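Local coordinates for protein branched-chain-amino-acid aminotransferase (Deinococcus radiodurans, PDB 3UZO) that probably catalyses the pyridoxal-phosphate-dependent transfer of an amino group between leucine, valine or isoleucine and 2-oxoglutarate, at residues L271-A275 with E276-G280; D95-A98 with A99-R102; Y82-A85 with D86-N90; A121-Q124 with V125-N129. All coordinates share one frame; numbering follows the deposited sequence.

Along the chain the order is contact 3, contact 2, contact 4, contact 1. Contact 3 is the turn between strands 74-83 and 89-91 of the antiparallel sheet. Contact 4 lies on helix 115-128, which packs against that sheet. The two touch, where Ile89 CG2 and Val126 CG1 pack 4.2 Å apart. Contact 2 lies on helix 94-107, with its centre about 23 Å from that of contact 3 and about 17 Å from that of contact 4. Contact 1 closes helix 266-277 beside the mixed sheet, about 31 Å from contact 4 between centres. Contacts 2 and 1 thus lie on two helices that supply cofactor-binding residues: Arg100 from one, Ile266 and Thr267 from the other.

Contact 1 (L271-A275 with E276-G280); sequences LLWLA and EHRLG
The imidazole of His277 lies over one face of the Trp273 indole. It forms an offset stack with the five-membered ring, with centroids 4.2 Å apart and planes at 23°. His277 CB sits over the six-membered ring of Trp273, 3.9 Å from its centroid, as a CH-pi contact. The indole is brought under the histidine because Trp273 CG is anti to its own N (chi1 -168°). A hydrogen bond helps to fix the rotation of the imidazole. Its ND1 donates to Trp273 O at 3.3 Å, and that oxygen lies near the ring plane. The same oxygen takes His277 N at 2.9 Å, so two donors from one residue hold it.

Arg278 passes the six-membered ring obliquely, with CG 3.7 Å from Trp273 CZ3. Its chain bends at chi2 and chi3, and its guanidinium plane stands 68° from the indole. Arg278 NH2 is held farther out by Glu339 and by Glu349 O. Leu274 O also accepts twice, from Arg278 N at 2.9 Å and Leu279 N at 3.0 Å. The second bond spans five residues, as the chain leaves the helix.

Around this helix end, Leu274 and Leu279 pack on helix 331-344, and Trp354 meets the Trp273 ring. Leu272 and Ala275 touch Phe254 of strand 253-257. Leu272 and Glu276 rest on Val283 of strand 282-286, which completes the beta-alpha-beta unit.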
# COMPACT_ATOMS: atom_id res chain seq x y z
N LEU A 271 -5.65 -18.51 -19.98
CA LEU A 271 -4.92 -18.59 -21.23
C LEU A 271 -3.99 -19.80 -21.22
O LEU A 271 -3.79 -20.46 -22.23
CB LEU A 271 -4.10 -17.31 -21.44
CG LEU A 271 -4.78 -16.16 -22.19
CD1 LEU A 271 -6.21 -16.01 -21.76
CD2 LEU A 271 -4.00 -14.88 -21.94
N LEU A 272 -3.42 -20.07 -20.05
CA LEU A 272 -2.52 -21.19 -19.86
C LEU A 272 -3.29 -22.48 -20.20
O LEU A 272 -2.78 -23.36 -20.90
CB LEU A 272 -2.08 -21.21 -18.39
CG LEU A 272 -0.62 -21.41 -17.95
CD1 LEU A 272 0.34 -20.77 -18.92
CD2 LEU A 272 -0.45 -20.82 -16.55
N TRP A 273 -4.53 -22.56 -19.73
CA TRP A 273 -5.37 -23.73 -19.98
C TRP A 273 -5.80 -23.83 -21.44
O TRP A 273 -5.70 -24.90 -22.06
CB TRP A 273 -6.63 -23.69 -19.09
CG TRP A 273 -7.38 -24.99 -19.07
CD1 TRP A 273 -7.16 -26.06 -18.25
CD2 TRP A 273 -8.41 -25.40 -19.98
NE1 TRP A 273 -7.98 -27.11 -18.59
CE2 TRP A 273 -8.76 -26.73 -19.66
CE3 TRP A 273 -9.08 -24.78 -21.05
CZ2 TRP A 273 -9.74 -27.45 -20.36
CZ3 TRP A 273 -10.05 -25.49 -21.74
CH2 TRP A 273 -10.37 -26.81 -21.39
N LEU A 274 -6.28 -22.72 -21.99
CA LEU A 274 -6.73 -22.68 -23.38
C LEU A 274 -5.60 -23.01 -24.35
O LEU A 274 -5.79 -23.74 -25.33
CB LEU A 274 -7.29 -21.29 -23.71
CG LEU A 274 -8.81 -21.05 -23.62
CD1 LEU A 274 -9.44 -21.94 -22.57
CD2 LEU A 274 -9.06 -19.58 -23.30
N ALA A 275 -4.42 -22.46 -24.08
CA ALA A 275 -3.25 -22.70 -24.93
C ALA A 275 -2.98 -24.19 -25.07
O ALA A 275 -2.78 -24.70 -26.17
CB ALA A 275 -2.03 -22.00 -24.35
N GLU A 276 -2.98 -24.89 -23.94
CA GLU A 276 -2.71 -26.32 -23.94
C GLU A 276 -3.83 -27.21 -24.46
O GLU A 276 -3.64 -27.96 -25.42
CB GLU A 276 -2.34 -26.79 -22.53
CG GLU A 276 -1.81 -28.22 -22.50
CD GLU A 276 -1.53 -28.72 -21.10
OE1 GLU A 276 -1.09 -27.91 -20.25
OE2 GLU A 276 -1.75 -29.92 -20.85
N HIS A 277 -5.00 -27.11 -23.85
CA HIS A 277 -6.14 -27.96 -24.21
C HIS A 277 -7.04 -27.54 -25.36
O HIS A 277 -7.94 -28.30 -25.75
CB HIS A 277 -7.00 -28.21 -22.96
CG HIS A 277 -6.23 -28.76 -21.81
ND1 HIS A 277 -5.62 -27.96 -20.87
CD2 HIS A 277 -5.93 -30.04 -21.47
CE1 HIS A 277 -4.97 -28.72 -20.00
NE2 HIS A 277 -5.14 -29.98 -20.35
N ARG A 278 -6.83 -26.36 -25.92
CA ARG A 278 -7.67 -25.91 -27.02
C ARG A 278 -6.87 -25.54 -28.26
O ARG A 278 -7.29 -25.81 -29.38
CB ARG A 278 -8.51 -24.72 -26.57
CG ARG A 278 -9.28 -24.98 -25.28
CD ARG A 278 -10.57 -25.74 -25.52
NE ARG A 278 -11.66 -24.82 -25.81
CZ ARG A 278 -12.83 -24.82 -25.18
NH1 ARG A 278 -13.09 -25.71 -24.23
NH2 ARG A 278 -13.73 -23.90 -25.48
N LEU A 279 -5.71 -24.93 -28.06
CA LEU A 279 -4.87 -24.51 -29.18
C LEU A 279 -3.73 -25.47 -29.49
O LEU A 279 -2.96 -25.26 -30.43
CB LEU A 279 -4.32 -23.11 -28.92
CG LEU A 279 -5.32 -21.96 -29.01
CD1 LEU A 279 -6.49 -22.18 -28.06
CD2 LEU A 279 -4.61 -20.66 -28.70
N GLY A 280 -3.61 -26.53 -28.69
CA GLY A 280 -2.56 -27.51 -28.92
C GLY A 280 -1.15 -26.98 -28.80
O GLY A 280 -0.23 -27.49 -29.44

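Contact 2 (D95-A98 with A99-R102); sequences DQNA and ARMR. With PLP (pyridoxal-5'-phosphate), chain C.
Asn97 and Arg100 lie side by side on helix 94-107, with the amide and guanidinium planes nearly perpendicular. This alpha-helix carries an arginine of the phosphate site. The backbone is regular: Arg100 N donates to Gln96 O and Met101 N to Asn97 O.

The buried side holds Asn97, Ala98, Arg100 and Met101. Phe118 of helix 115-128 packs on Asn97, Ala98 and Met101, and Met101 touches strand 74-83. Arg100 CG lies opposite the backbone N (chi1 -172°) and the chain bends at chi3, which carries the guanidinium to the phosphate. Glu77 salt-bridges Arg100 NE, and Pro264 O accepts from NH1. These probably help to orient it.

The other side is partly exposed. There the Asp95 and Gln96 side chains do not touch 99-102. Gln96 lies against Ile266, and its NE2 donates to Asp95 OD2 at 2.8 Å from above the carboxylate plane. Arg102 folds back so that Ala98 O lies over one face of its guanidinium, 3.5 Å from NH1. Asp115 salt-bridges that NH1.

The PLP phosphate meets the guanidinium edge of Arg100. Arg100 NH1 donates to PLP O2P at 2.7 Å, and Arg100 NH2 adds a weak bond to the same oxygen at 3.0 Å.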
# COMPACT_ATOMS: atom_id res chain seq x y z
N ASP A 95 -15.55 -17.86 -9.02
CA ASP A 95 -15.00 -18.69 -7.95
C ASP A 95 -13.50 -18.43 -7.81
O ASP A 95 -12.95 -18.46 -6.71
CB ASP A 95 -15.25 -20.17 -8.25
CG ASP A 95 -14.56 -20.64 -9.53
OD1 ASP A 95 -14.89 -20.13 -10.63
OD2 ASP A 95 -13.68 -21.51 -9.42
N GLN A 96 -12.83 -18.17 -8.93
CA GLN A 96 -11.39 -17.91 -8.90
C GLN A 96 -11.12 -16.59 -8.18
O GLN A 96 -10.21 -16.50 -7.36
CB GLN A 96 -10.84 -17.87 -10.33
CG GLN A 96 -10.92 -19.22 -11.05
CD GLN A 96 -10.16 -20.30 -10.30
OE1 GLN A 96 -8.96 -20.20 -10.11
NE2 GLN A 96 -10.88 -21.33 -9.86
N ASN A 97 -11.93 -15.57 -8.46
CA ASN A 97 -11.78 -14.27 -7.81
C ASN A 97 -12.03 -14.39 -6.31
O ASN A 97 -11.33 -13.78 -5.52
CB ASN A 97 -12.77 -13.25 -8.38
CG ASN A 97 -12.51 -12.95 -9.84
OD1 ASN A 97 -11.74 -12.04 -10.18
ND2 ASN A 97 -13.13 -13.71 -10.70
N ALA A 98 -13.05 -15.16 -5.93
CA ALA A 98 -13.38 -15.33 -4.52
C ALA A 98 -12.20 -15.96 -3.79
O ALA A 98 -11.82 -15.51 -2.71
CB ALA A 98 -14.61 -16.22 -4.35
N ALA A 99 -11.63 -17.00 -4.38
CA ALA A 99 -10.49 -17.68 -3.77
C ALA A 99 -9.30 -16.73 -3.67
O ALA A 99 -8.61 -16.69 -2.65
CB ALA A 99 -10.12 -18.91 -4.61
N ARG A 100 -9.06 -15.96 -4.72
CA ARG A 100 -7.94 -15.04 -4.69
C ARG A 100 -8.13 -13.95 -3.66
O ARG A 100 -7.17 -13.54 -3.00
CB ARG A 100 -7.69 -14.41 -6.06
CG ARG A 100 -6.40 -13.60 -6.12
CD ARG A 100 -6.05 -13.19 -7.53
NE ARG A 100 -7.01 -12.26 -8.09
CZ ARG A 100 -7.00 -11.85 -9.36
NH1 ARG A 100 -6.06 -12.31 -10.19
NH2 ARG A 100 -7.91 -10.99 -9.80
N MET A 101 -9.36 -13.46 -3.49
CA MET A 101 -9.56 -12.40 -2.52
C MET A 101 -9.37 -12.95 -1.12
O MET A 101 -9.03 -12.21 -0.20
CB MET A 101 -10.95 -11.78 -2.65
CG MET A 101 -11.02 -10.42 -1.97
SD MET A 101 -12.57 -9.57 -2.29
CE MET A 101 -13.58 -10.35 -1.08
N ARG A 102 -9.58 -14.26 -0.97
CA ARG A 102 -9.38 -14.91 0.33
C ARG A 102 -7.88 -14.85 0.64
O ARG A 102 -7.47 -14.66 1.79
CB ARG A 102 -9.85 -16.36 0.25
CG ARG A 102 -10.55 -16.85 1.50
CD ARG A 102 -11.88 -17.48 1.15
NE ARG A 102 -11.75 -18.57 0.19
CZ ARG A 102 -12.61 -18.77 -0.81
NH1 ARG A 102 -13.65 -17.96 -0.96
NH2 ARG A 102 -12.44 -19.79 -1.64
N1 PLP C . -1.52 -7.92 -12.73
C2 PLP C . -2.00 -6.86 -11.97
C2A PLP C . -0.98 -5.96 -11.26
C3 PLP C . -3.43 -6.67 -11.88
O3 PLP C . -3.93 -5.65 -11.16
C4 PLP C . -4.32 -7.57 -12.58
C4A PLP C . -5.88 -7.33 -12.43
C5 PLP C . -3.74 -8.67 -13.37
C6 PLP C . -2.35 -8.82 -13.43
C5A PLP C . -4.52 -9.67 -14.13
O4P PLP C . -5.31 -10.51 -13.33
P PLP C . -6.77 -10.93 -13.79
O1P PLP C . -7.67 -9.75 -13.95
O2P PLP C . -7.21 -11.86 -12.63
O3P PLP C . -6.58 -11.80 -14.99

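Contact 3 (Y82-A85 with D86-N90); sequences YRCA and DGSIN
Tyr82 and Asn90 form an antiparallel hydrogen-bonded pair. Tyr82 N donates to Asn90 O at 2.7 Å, and Asn90 N to Tyr82 O at 2.8 Å. Both donors lie in the carbonyl planes. Nearer the turn, Cys84 N donates to Ser88 O at 2.8 Å, nearly straight at 168°. Gly87 N closes the turn on Cys84 O.

Asp86 OD2 accepts from Ser88 N and from Ser88 OG, the hydroxyl at 2.7 Å on the syn lone pair. The bond from Ser88 N makes an Asx turn. A chi1 of 68° sets Asp86 CG between backbone N and carbonyl carbon, and OD2 then meets both Ser88 groups.

Arg83 bends at chi2 and chi3, and its NH2 bonds to Gly87 O at 3.1 Å. The guanidinium crosses Ile89 close to CG1 and CD1. Glu130 salt-bridges the same NH2. On the face of Tyr82 and Asn90, Cys84 SG rests against the Asn90 amide, 3.4 Å from CG. Lys357 and Gln344 O hold the two ends of that amide.

This is a beta hairpin between strands 74-83 and 89-91, closed by a type I turn from Cys84 to Gly87 with a G1 bulge at Gly87, whose phi is positive.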
# COMPACT_ATOMS: atom_id res chain seq x y z
N TYR A 82 -21.13 -10.62 -18.73
CA TYR A 82 -21.28 -10.40 -20.17
C TYR A 82 -22.65 -10.78 -20.71
O TYR A 82 -23.25 -11.76 -20.28
CB TYR A 82 -20.22 -11.20 -20.95
CG TYR A 82 -18.78 -11.08 -20.46
CD1 TYR A 82 -18.34 -11.81 -19.34
CD2 TYR A 82 -17.85 -10.28 -21.13
CE1 TYR A 82 -17.00 -11.75 -18.92
CE2 TYR A 82 -16.52 -10.21 -20.71
CZ TYR A 82 -16.10 -10.95 -19.61
OH TYR A 82 -14.79 -10.86 -19.19
N ARG A 83 -23.14 -10.01 -21.68
CA ARG A 83 -24.43 -10.29 -22.30
C ARG A 83 -24.18 -11.19 -23.51
O ARG A 83 -23.47 -10.82 -24.43
CB ARG A 83 -25.07 -8.98 -22.77
CG ARG A 83 -26.43 -9.14 -23.45
CD ARG A 83 -27.52 -8.51 -22.59
NE ARG A 83 -28.14 -9.48 -21.71
CZ ARG A 83 -28.97 -9.18 -20.71
NH1 ARG A 83 -29.28 -7.92 -20.44
NH2 ARG A 83 -29.50 -10.16 -19.99
N CYS A 84 -24.76 -12.39 -23.49
CA CYS A 84 -24.59 -13.33 -24.59
C CYS A 84 -25.59 -13.04 -25.71
O CYS A 84 -26.60 -12.36 -25.50
CB CYS A 84 -24.78 -14.77 -24.10
SG CYS A 84 -23.68 -15.27 -22.76
N ALA A 85 -25.31 -13.56 -26.90
CA ALA A 85 -26.19 -13.36 -28.05
C ALA A 85 -27.58 -13.93 -27.79
O ALA A 85 -28.59 -13.37 -28.24
CB ALA A 85 -25.58 -13.99 -29.30
N ASP A 86 -27.65 -15.04 -27.07
CA ASP A 86 -28.94 -15.66 -26.80
C ASP A 86 -29.72 -14.94 -25.72
O ASP A 86 -30.80 -15.38 -25.33
CB ASP A 86 -28.77 -17.15 -26.44
CG ASP A 86 -28.08 -17.37 -25.10
OD1 ASP A 86 -27.92 -18.54 -24.72
OD2 ASP A 86 -27.70 -16.38 -24.44
N GLY A 87 -29.18 -13.83 -25.22
CA GLY A 87 -29.88 -13.08 -24.19
C GLY A 87 -29.46 -13.38 -22.76
O GLY A 87 -29.76 -12.60 -21.86
N SER A 88 -28.78 -14.50 -22.54
CA SER A 88 -28.34 -14.86 -21.19
C SER A 88 -27.16 -13.99 -20.75
O SER A 88 -26.60 -13.24 -21.55
CB SER A 88 -27.94 -16.33 -21.12
OG SER A 88 -26.79 -16.60 -21.90
N ILE A 89 -26.78 -14.10 -19.47
CA ILE A 89 -25.67 -13.33 -18.92
C ILE A 89 -24.61 -14.22 -18.29
O ILE A 89 -24.90 -15.04 -17.40
CB ILE A 89 -26.16 -12.36 -17.82
CG1 ILE A 89 -27.22 -11.41 -18.39
CG2 ILE A 89 -24.97 -11.56 -17.26
CD1 ILE A 89 -27.89 -10.55 -17.32
N ASN A 90 -23.37 -14.04 -18.74
CA ASN A 90 -22.24 -14.82 -18.24
C ASN A 90 -21.40 -14.07 -17.20
O ASN A 90 -21.08 -12.90 -17.37
CB ASN A 90 -21.30 -15.21 -19.39
CG ASN A 90 -21.82 -16.37 -20.20
OD1 ASN A 90 -22.88 -16.93 -19.91
ND2 ASN A 90 -21.07 -16.75 -21.24

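Contact 4 (A121-Q124 with V125-N129); sequences ACLQ and VVRAN
Leu123 and Arg127 run side by side, one helical turn apart, and point the same way, both with CG anti to the carbonyl carbon. From CG to NE the arginine chain is extended. This lays its guanidinium beside the leucine, with Leu123 CB over one face near the rim. Arg127 NH1 is 3.8 Å from that CB. Arg127 NH2 comes no nearer than 4.2 Å to Leu123, at CD1. This NH2 makes a salt bridge with the C-terminal carboxylate of Val358, and Leu123 and Val126 also touch Val358. The aliphatic part of the arginine passes Leu123 O, 3.4 Å from Arg127 CG.

The two valines share one conformation, with CG1 anti to N (chi1 near 175°). This turns CG2 back along the helix. Val125 CG2 comes to 3.2 Å from Ala121 O, and Val126 CG2 lies equally near Cys122 O. Gln124 is extended beyond CG, and its NE2 turns back to Asp120.

The backbone bonds are regular. Arg127 N to Leu123 O is the straightest of those joining the two segments, at 173°. At the end, Asn129 leaves helical geometry, and its ND2 donates to Val125 O at 2.9 Å. Leu38 O also accepts from this amide.

Cys122, Val125 and Val126 pack on Leu144 of strand 141-151. Ala121 and Val125 reach strands 39-45 and 162-172. The arrangement is the C-terminal end of an amphipathic alpha-helix, 115-128, lying on the antiparallel sheet.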
# COMPACT_ATOMS: atom_id res chain seq x y z
N ALA A 121 -22.95 -11.89 -3.84
CA ALA A 121 -22.89 -10.43 -3.88
C ALA A 121 -22.79 -9.94 -5.33
O ALA A 121 -23.49 -9.00 -5.73
CB ALA A 121 -21.70 -9.92 -3.06
N CYS A 122 -21.93 -10.55 -6.13
CA CYS A 122 -21.82 -10.12 -7.52
C CYS A 122 -23.12 -10.41 -8.28
O CYS A 122 -23.56 -9.59 -9.09
CB CYS A 122 -20.61 -10.76 -8.21
SG CYS A 122 -20.55 -12.54 -8.12
N LEU A 123 -23.75 -11.56 -8.03
CA LEU A 123 -25.01 -11.88 -8.71
C LEU A 123 -26.06 -10.81 -8.38
O LEU A 123 -26.74 -10.31 -9.27
CB LEU A 123 -25.52 -13.26 -8.30
CG LEU A 123 -24.67 -14.44 -8.77
CD1 LEU A 123 -25.20 -15.73 -8.16
CD2 LEU A 123 -24.69 -14.50 -10.30
N GLN A 124 -26.18 -10.48 -7.10
CA GLN A 124 -27.14 -9.46 -6.67
C GLN A 124 -26.88 -8.14 -7.39
O GLN A 124 -27.81 -7.50 -7.87
CB GLN A 124 -27.05 -9.20 -5.17
CG GLN A 124 -27.67 -10.28 -4.29
CD GLN A 124 -27.85 -9.80 -2.85
OE1 GLN A 124 -28.47 -8.77 -2.61
NE2 GLN A 124 -27.32 -10.55 -1.90
N VAL A 125 -25.61 -7.74 -7.47
CA VAL A 125 -25.27 -6.49 -8.14
C VAL A 125 -25.56 -6.56 -9.64
O VAL A 125 -26.12 -5.62 -10.19
CB VAL A 125 -23.77 -6.12 -7.91
CG1 VAL A 125 -23.36 -4.88 -8.74
CG2 VAL A 125 -23.56 -5.84 -6.43
N VAL A 126 -25.20 -7.66 -10.30
CA VAL A 126 -25.47 -7.74 -11.73
C VAL A 126 -26.99 -7.68 -11.99
O VAL A 126 -27.47 -6.89 -12.81
CB VAL A 126 -24.88 -9.04 -12.37
CG1 VAL A 126 -25.29 -9.13 -13.84
CG2 VAL A 126 -23.36 -9.03 -12.25
N ARG A 127 -27.74 -8.50 -11.28
CA ARG A 127 -29.19 -8.53 -11.47
C ARG A 127 -29.87 -7.18 -11.22
O ARG A 127 -30.74 -6.78 -12.00
CB ARG A 127 -29.81 -9.61 -10.59
CG ARG A 127 -29.51 -11.01 -11.11
CD ARG A 127 -29.78 -12.08 -10.07
NE ARG A 127 -29.40 -13.40 -10.57
CZ ARG A 127 -29.13 -14.44 -9.80
NH1 ARG A 127 -29.19 -14.32 -8.48
NH2 ARG A 127 -28.77 -15.60 -10.35
N ALA A 128 -29.47 -6.48 -10.17
CA ALA A 128 -30.08 -5.19 -9.84
C ALA A 128 -29.67 -4.06 -10.78
O ALA A 128 -30.33 -3.04 -10.85
CB ALA A 128 -29.73 -4.81 -8.41
N ASN A 129 -28.57 -4.26 -11.51
CA ASN A 129 -28.07 -3.25 -12.44
C ASN A 129 -28.00 -3.83 -13.85
O ASN A 129 -27.18 -3.40 -14.66
CB ASN A 129 -26.67 -2.79 -12.02
CG ASN A 129 -26.68 -2.05 -10.70
OD1 ASN A 129 -27.03 -0.87 -10.63
ND2 ASN A 129 -26.28 -2.74 -9.63